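GARP domain-containing protein (Trypanosoma brucei brucei TREU927, PDB 6XZ6) binds the host complement regulator factor H as a trypanosome receptor and is linked to transmission of the parasite to tsetse flies. Local coordinates at residues Ala55-Glu59 and Ala73-Arg77; Val82-Ala86 and Ala197-Lys202. One frame throughout, in Å; residues are numbered along the deposited sequence.

Interaction 1 of 2, residues Ala55-Glu59 and Ala73-Arg77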
loop_
_atom_site.group_PDB
_atom_site.type_symbol
_atom_site.label_atom_id
_atom_site.label_comp_id
_atom_site.label_asym_id
_atom_site.label_seq_id
_atom_site.Cartn_x
_atom_site.Cartn_y
_atom_site.Cartn_z
ATOM N N ALA A 55 -26.522 12.555 -28.894
ATOM C CA ALA A 55 -26.624 13.988 -29.126
ATOM C C ALA A 55 -26.609 14.256 -30.611
ATOM O O ALA A 55 -27.309 15.153 -31.060
ATOM C CB ALA A 55 -25.471 14.708 -28.463
ATOM N N LYS A 56 -25.845 13.460 -31.377
ATOM C CA LYS A 56 -25.748 13.585 -32.827
ATOM C C LYS A 56 -27.015 13.081 -33.526
ATOM O O LYS A 56 -27.457 13.691 -34.497
ATOM C CB LYS A 56 -24.485 12.900 -33.359
ATOM C CG LYS A 56 -23.245 13.799 -33.308
ATOM C CD LYS A 56 -22.017 13.064 -33.865
ATOM C CE LYS A 56 -20.707 13.774 -33.628
ATOM N NZ LYS A 56 -19.552 12.879 -33.917
ATOM N N ARG A 57 -27.621 12.002 -33.005
ATOM C CA ARG A 57 -28.877 11.405 -33.485
ATOM C C ARG A 57 -30.046 12.376 -33.203
ATOM O O ARG A 57 -30.947 12.511 -34.034
ATOM C CB ARG A 57 -29.088 10.033 -32.800
ATOM C CG ARG A 57 -30.474 9.430 -32.923
ATOM C CD ARG A 57 -30.571 8.121 -32.174
ATOM N NE ARG A 57 -31.951 7.644 -32.084
ATOM C CZ ARG A 57 -32.326 6.519 -31.478
ATOM N NH1 ARG A 57 -33.606 6.165 -31.453
ATOM N NH2 ARG A 57 -31.421 5.737 -30.895
ATOM N N ALA A 58 -30.018 13.053 -32.039
ATOM C CA ALA A 58 -31.034 14.032 -31.662
ATOM C C ALA A 58 -30.948 15.316 -32.504
ATOM O O ALA A 58 -31.968 15.793 -32.994
ATOM C CB ALA A 58 -30.936 14.353 -30.179
ATOM N N GLU A 59 -29.735 15.850 -32.685
ATOM C CA GLU A 59 -29.475 17.072 -33.440
ATOM C C GLU A 59 -29.844 16.937 -34.907
ATOM O O GLU A 59 -30.460 17.849 -35.453
ATOM C CB GLU A 59 -28.030 17.543 -33.239
ATOM C CG GLU A 59 -27.826 18.150 -31.855
ATOM C CD GLU A 59 -26.424 18.525 -31.421
ATOM O OE1 GLU A 59 -25.450 17.863 -31.847
ATOM O OE2 GLU A 59 -26.314 19.482 -30.623
ATOM N N ALA A 73 -33.045 17.795 -28.367
ATOM C CA ALA A 73 -31.671 17.842 -28.888
ATOM C C ALA A 73 -30.771 18.670 -27.975
ATOM O O ALA A 73 -29.689 18.203 -27.633
ATOM C CB ALA A 73 -31.642 18.387 -30.313
ATOM N N LYS A 74 -31.249 19.851 -27.521
ATOM C CA LYS A 74 -30.550 20.750 -26.593
ATOM C C LYS A 74 -30.217 20.025 -25.279
ATOM O O LYS A 74 -29.126 20.218 -24.747
ATOM C CB LYS A 74 -31.408 21.998 -26.320
ATOM C CG LYS A 74 -30.659 23.121 -25.608
ATOM C CD LYS A 74 -31.490 24.386 -25.441
ATOM C CE LYS A 74 -30.805 25.417 -24.569
ATOM N NZ LYS A 74 -29.597 26.019 -25.210
ATOM N N ARG A 75 -31.154 19.187 -24.775
ATOM C CA ARG A 75 -31.065 18.388 -23.544
ATOM C C ARG A 75 -30.112 17.190 -23.682
ATOM O O ARG A 75 -29.435 16.834 -22.707
ATOM C CB ARG A 75 -32.460 17.883 -23.129
ATOM C CG ARG A 75 -33.335 18.920 -22.447
ATOM C CD ARG A 75 -34.377 18.247 -21.585
ATOM N NE ARG A 75 -35.107 19.215 -20.774
ATOM C CZ ARG A 75 -36.431 19.276 -20.699
ATOM N NH1 ARG A 75 -37.014 20.197 -19.946
ATOM N NH2 ARG A 75 -37.183 18.417 -21.376
ATOM N N ALA A 76 -30.103 16.543 -24.879
ATOM C CA ALA A 76 -29.234 15.411 -25.227
ATOM C C ALA A 76 -27.814 15.919 -25.440
ATOM O O ALA A 76 -26.865 15.190 -25.167
ATOM C CB ALA A 76 -29.730 14.731 -26.490
ATOM N N ARG A 77 -27.668 17.175 -25.915
ATOM C CA ARG A 77 -26.372 17.828 -26.120
ATOM C C ARG A 77 -25.767 18.204 -24.785
ATOM O O ARG A 77 -24.568 18.046 -24.602
ATOM C CB ARG A 77 -26.509 19.080 -27.015
ATOM C CG ARG A 77 -25.247 19.926 -27.166
ATOM C CD ARG A 77 -24.354 19.435 -28.288
ATOM N NE ARG A 77 -23.459 18.352 -27.876
ATOM C CZ ARG A 77 -23.039 17.380 -28.680
ATOM N NH1 ARG A 77 -22.213 16.444 -28.225
ATOM N NH2 ARG A 77 -23.456 17.325 -29.941
#
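R77 lays its guanidinium over the methyl group of A55, with R77 NH2 3.6 Å from A55 CB. The contact belongs to a helical hairpin: helix 4-61 and helix 67-125 follow each other in the chain and run antiparallel, at 165° between these two segments. Their axes come within 8.4 Å, a short distance that alanines make possible. A58 faces both A73 and A76, with A58 CB 4.1 Å from A73 CB and 3.9 Å from A76 CB. A73 CB also lies 3.7 Å from the carbonyl A58 O, so the methyl groups pack against backbone as well as against each other. A58 also touches A209 and F212, which follow helix 165-208 in the chain, and A76 touches E208 of that helix. At the partly exposed margin, E59 and R77 form a salt bridge across the hairpin. E59 OE1 sits near the guanidinium plane, 2.8 Å from R77 NH2; the hydrogen bond within this pair is weak, with an N-H...O angle of 129°.

Interaction 2 of 2, residues Val82-Ala86 and Ala197-Lys202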
loop_
_atom_site.group_PDB
_atom_site.type_symbol
_atom_site.label_atom_id
_atom_site.label_comp_id
_atom_site.label_asym_id
_atom_site.label_seq_id
_atom_site.Cartn_x
_atom_site.Cartn_y
_atom_site.Cartn_z
ATOM N N VAL A 82 -21.993 16.759 -20.217
ATOM C CA VAL A 82 -21.876 16.367 -18.808
ATOM C C VAL A 82 -21.172 15.007 -18.686
ATOM O O VAL A 82 -20.304 14.863 -17.827
ATOM C CB VAL A 82 -23.222 16.434 -18.046
ATOM C CG1 VAL A 82 -23.141 15.741 -16.684
ATOM C CG2 VAL A 82 -23.680 17.884 -17.886
ATOM N N ALA A 83 -21.481 14.046 -19.586
ATOM C CA ALA A 83 -20.821 12.734 -19.636
ATOM C C ALA A 83 -19.339 12.917 -19.975
ATOM O O ALA A 83 -18.498 12.371 -19.270
ATOM C CB ALA A 83 -21.510 11.835 -20.646
ATOM N N TYR A 84 -19.011 13.754 -20.975
ATOM C CA TYR A 84 -17.617 14.102 -21.334
ATOM C C TYR A 84 -16.838 14.696 -20.136
ATOM O O TYR A 84 -15.721 14.263 -19.850
ATOM C CB TYR A 84 -17.543 15.076 -22.529
ATOM C CG TYR A 84 -16.138 15.588 -22.759
ATOM C CD1 TYR A 84 -15.131 14.740 -23.208
ATOM C CD2 TYR A 84 -15.790 16.903 -22.437
ATOM C CE1 TYR A 84 -13.817 15.190 -23.356
ATOM C CE2 TYR A 84 -14.473 17.357 -22.557
ATOM C CZ TYR A 84 -13.497 16.506 -23.048
ATOM O OH TYR A 84 -12.207 16.961 -23.208
ATOM N N GLU A 85 -17.425 15.691 -19.460
ATOM C CA GLU A 85 -16.824 16.371 -18.311
ATOM C C GLU A 85 -16.572 15.444 -17.147
ATOM O O GLU A 85 -15.581 15.610 -16.474
ATOM C CB GLU A 85 -17.660 17.571 -17.889
ATOM C CG GLU A 85 -17.791 18.634 -18.971
ATOM C CD GLU A 85 -18.658 19.822 -18.613
ATOM O OE1 GLU A 85 -19.551 19.679 -17.745
ATOM O OE2 GLU A 85 -18.436 20.908 -19.199
ATOM N N ALA A 86 -17.446 14.453 -16.918
ATOM C CA ALA A 86 -17.300 13.434 -15.872
ATOM C C ALA A 86 -16.161 12.481 -16.226
ATOM O O ALA A 86 -15.413 12.095 -15.339
ATOM C CB ALA A 86 -18.600 12.662 -15.693
ATOM N N ALA A 197 -21.595 9.225 -12.823
ATOM C CA ALA A 197 -22.036 10.528 -13.313
ATOM C C ALA A 197 -22.113 10.535 -14.845
ATOM O O ALA A 197 -23.101 11.039 -15.388
ATOM C CB ALA A 197 -21.082 11.603 -12.829
ATOM N N ALA A 198 -21.104 9.938 -15.535
ATOM C CA ALA A 198 -21.069 9.823 -16.995
ATOM C C ALA A 198 -22.150 8.855 -17.505
ATOM O O ALA A 198 -22.777 9.142 -18.509
ATOM C CB ALA A 198 -19.693 9.391 -17.467
ATOM N N ASP A 199 -22.404 7.748 -16.800
ATOM C CA ASP A 199 -23.438 6.771 -17.177
ATOM C C ASP A 199 -24.822 7.388 -17.140
ATOM O O ASP A 199 -25.569 7.249 -18.108
ATOM C CB ASP A 199 -23.387 5.526 -16.268
ATOM C CG ASP A 199 -22.343 4.496 -16.665
ATOM O OD1 ASP A 199 -22.042 4.386 -17.882
ATOM O OD2 ASP A 199 -21.843 3.778 -15.766
ATOM N N ASP A 200 -25.140 8.095 -16.038
ATOM C CA ASP A 200 -26.410 8.795 -15.809
ATOM C C ASP A 200 -26.693 9.802 -16.931
ATOM O O ASP A 200 -27.827 9.868 -17.409
ATOM C CB ASP A 200 -26.397 9.531 -14.446
ATOM C CG ASP A 200 -26.305 8.674 -13.180
ATOM O OD1 ASP A 200 -26.323 7.419 -13.294
ATOM O OD2 ASP A 200 -26.202 9.255 -12.078
ATOM N N ALA A 201 -25.657 10.576 -17.345
ATOM C CA ALA A 201 -25.715 11.568 -18.413
ATOM C C ALA A 201 -25.894 10.884 -19.770
ATOM O O ALA A 201 -26.711 11.347 -20.554
ATOM C CB ALA A 201 -24.463 12.436 -18.404
ATOM N N LYS A 202 -25.150 9.784 -20.050
ATOM C CA LYS A 202 -25.271 8.981 -21.283
ATOM C C LYS A 202 -26.737 8.547 -21.447
ATOM O O LYS A 202 -27.313 8.712 -22.521
ATOM C CB LYS A 202 -24.362 7.727 -21.215
ATOM C CG LYS A 202 -24.777 6.593 -22.170
ATOM C CD LYS A 202 -24.228 5.228 -21.777
ATOM C CE LYS A 202 -25.104 4.492 -20.788
ATOM N NZ LYS A 202 -24.438 3.262 -20.279
#
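This is an apolar alanine-to-alanine contact between two long antiparallel helices, part way along the elongated helical bundle of the receptor. Segment 82-86 belongs to helix 67-125 and segment 197-202 to helix 165-208. The segments run at 166° to each other, and their axes approach to 7.8 Å. Small side chains permit this spacing: the CA atoms of A83 and A198 are 3.9 Å apart. A83 and A86, about one turn apart, meet A197, A198 and A201. A83 CB packs 3.8 Å from A201 CB, and A86 CB lies 3.9 Å from both A197 CB and A198 CB. Backbone forms part of the surface too, since A83 CB is 3.7 Å from A198 O and A201 CB is 3.6 Å from A83 N. V82 adds a larger side chain at the margin, with V82 CG1 4.0 Å from A201 CB. Polar groups stay to the side. K202 turns its amine back along its own helix, where K202 NZ and D199 OD1 form a salt bridge at 3.6 Å. Helix 4-61 is the third helix here: its A47 touches A198, D199 and K202, and its E50 touches K202, so helix 165-208 packs against both other long helices.

Both contacts use helix 67-125, and their centres are about 14 Å apart on the same side of the chain's centre. Interaction 1 pairs this helix with helix 4-61, its neighbour in sequence. Interaction 2 pairs it with helix 165-208, from more than a hundred residues later. Together they hold three long helices side by side. Alanines fill the buried middle of each; interaction 1 is a buried contact and interaction 2 a partly buried one. The margins differ: interaction 1, farther out toward the hairpin end, adds a salt bridge between the helices. In interaction 2 the side chains that meet across the helices are all apolar, and its salt bridge stays within one helix.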